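Local coordinates for LHC domain-containing protein (Marichromatium purpuratum 984, PDB 6ZXA) that binds bacteriochlorophyll a and okenone in a membrane antenna complex and probably passes absorbed light energy on to the reaction centre, at residues T26-P30 / A31-V35. Numbering follows the deposited sequence.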
loop_
_atom_site.group_PDB
_atom_site.type_symbol
_atom_site.label_atom_id
_atom_site.label_comp_id
_atom_site.label_asym_id
_atom_site.label_seq_id
_atom_site.Cartn_x
_atom_site.Cartn_y
_atom_site.Cartn_z
ATOM N N THR A 26 9.174 -17.147 17.812
ATOM C CA THR A 26 9.631 -16.373 18.956
ATOM C C THR A 26 10.044 -14.964 18.563
ATOM O O THR A 26 10.287 -14.135 19.444
ATOM C CB THR A 26 10.797 -17.074 19.661
ATOM O OG1 THR A 26 11.884 -17.245 18.748
ATOM C CG2 THR A 26 10.366 -18.424 20.176
ATOM N N VAL A 27 10.114 -14.679 17.270
ATOM C CA VAL A 27 10.330 -13.335 16.760
ATOM C C VAL A 27 9.078 -12.794 16.085
ATOM O O VAL A 27 8.653 -11.674 16.353
ATOM C CB VAL A 27 11.534 -13.298 15.794
ATOM C CG1 VAL A 27 11.760 -11.889 15.302
ATOM C CG2 VAL A 27 12.754 -13.815 16.484
ATOM N N ILE A 28 8.474 -13.583 15.214
ATOM C CA ILE A 28 7.275 -13.182 14.495
ATOM C C ILE A 28 6.064 -13.565 15.333
ATOM O O ILE A 28 5.802 -14.749 15.550
ATOM C CB ILE A 28 7.219 -13.837 13.108
ATOM C CG1 ILE A 28 8.420 -13.406 12.273
ATOM C CG2 ILE A 28 5.920 -13.500 12.406
ATOM C CD1 ILE A 28 8.536 -14.119 10.968
ATOM N N ASN A 29 5.334 -12.565 15.816
ATOM C CA ASN A 29 4.085 -12.807 16.519
ATOM C C ASN A 29 3.001 -13.041 15.481
ATOM O O ASN A 29 2.661 -12.111 14.740
ATOM C CB ASN A 29 3.727 -11.633 17.419
ATOM C CG ASN A 29 2.459 -11.867 18.234
ATOM O OD1 ASN A 29 1.688 -12.783 17.973
ATOM N ND2 ASN A 29 2.241 -11.021 19.223
ATOM N N PRO A 30 2.435 -14.240 15.390
ATOM C CA PRO A 30 1.437 -14.499 14.346
ATOM C C PRO A 30 0.118 -13.792 14.560
ATOM O O PRO A 30 -0.694 -13.759 13.636
ATOM C CB PRO A 30 1.264 -16.016 14.409
ATOM C CG PRO A 30 1.642 -16.378 15.780
ATOM C CD PRO A 30 2.740 -15.448 16.168
ATOM N N ALA A 31 -0.142 -13.248 15.740
ATOM C CA ALA A 31 -1.357 -12.473 15.918
ATOM C C ALA A 31 -1.288 -11.135 15.206
ATOM O O ALA A 31 -2.326 -10.601 14.812
ATOM C CB ALA A 31 -1.643 -12.255 17.402
ATOM N N THR A 32 -0.093 -10.589 15.024
ATOM C CA THR A 32 0.052 -9.340 14.296
ATOM C C THR A 32 0.433 -9.567 12.838
ATOM O O THR A 32 0.043 -8.792 11.965
ATOM C CB THR A 32 1.059 -8.429 15.015
ATOM O OG1 THR A 32 0.952 -7.092 14.523
ATOM C CG2 THR A 32 2.454 -8.913 14.874
ATOM N N TRP A 33 1.179 -10.615 12.550
ATOM C CA TRP A 33 1.459 -10.995 11.183
ATOM C C TRP A 33 0.531 -12.126 10.780
ATOM O O TRP A 33 -0.463 -12.409 11.446
ATOM C CB TRP A 33 2.940 -11.350 11.034
ATOM C CG TRP A 33 3.755 -10.202 11.504
ATOM C CD1 TRP A 33 4.524 -10.150 12.621
ATOM C CD2 TRP A 33 3.822 -8.901 10.911
ATOM N NE1 TRP A 33 5.082 -8.910 12.753
ATOM C CE2 TRP A 33 4.669 -8.122 11.715
ATOM C CE3 TRP A 33 3.258 -8.325 9.771
ATOM C CZ2 TRP A 33 4.968 -6.798 11.419
ATOM C CZ3 TRP A 33 3.559 -7.011 9.476
ATOM C CH2 TRP A 33 4.403 -6.260 10.299
ATOM N N MET A 34 0.832 -12.722 9.638
ATOM C CA MET A 34 0.143 -13.889 9.098
ATOM C C MET A 34 -1.205 -13.596 8.451
ATOM O O MET A 34 -1.613 -14.331 7.552
ATOM C CB MET A 34 -0.047 -14.924 10.214
ATOM C CG MET A 34 -1.216 -15.862 10.039
ATOM S SD MET A 34 -1.809 -16.526 11.593
ATOM C CE MET A 34 -2.885 -17.797 10.984
ATOM N N VAL A 35 -1.845 -12.482 8.774
ATOM C CA VAL A 35 -2.860 -11.959 7.866
ATOM C C VAL A 35 -2.119 -11.124 6.827
ATOM O O VAL A 35 -2.408 -11.246 5.632
ATOM C CB VAL A 35 -3.968 -11.182 8.594
ATOM C CG1 VAL A 35 -4.821 -10.439 7.597
ATOM C CG2 VAL A 35 -4.835 -12.137 9.384
#
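Asn-29 reaches forward with OD1 to the backbone N-H of Ala-31, closing an Asx turn in the loop that leads into the pigment-lined helix 35-54. A chi1 of -177° sets CG opposite the backbone N and beside the carbonyl carbon, which brings OD1 to 2.9 Å from Ala-31 N. The donor stands above the amide carbonyl plane, and the methyl CB of Ala-31 comes to 3.4 Å from the same OD1. The main-chain O of Asn-29 continues the turn by accepting two amides, Trp-33 N at 3.0 Å and Thr-32 N at 3.2 Å. Were Asn-29 replaced by an alanine, the N-H of Ala-31 would probably lose its side-chain acceptor and the start of the turn would be less firmly fixed. Next to the turn, Thr-32 CG2 packs on Asn-29 CB at 3.9 Å. Ile-28 and Trp-33 cross at about a right angle, the branch methyl CG2 of the isoleucine meeting CD1 in the pyrrole part of the indole obliquely, at 3.6 Å. On the pigment side, Ile-28 touches a 9-cis-okenone and Met-34 an all-trans okenone. Toward the neighbouring protein, Ala-31 O accepts a hydrogen bond from Trp-33 NE1 of another copy of this chain, so the turn also takes part in the contact between subunits. The extended chain of Met-34 lies alongside Pro-30, its SD 3.6 Å from Pro-30 O and 4.2 Å from Pro-30 CB.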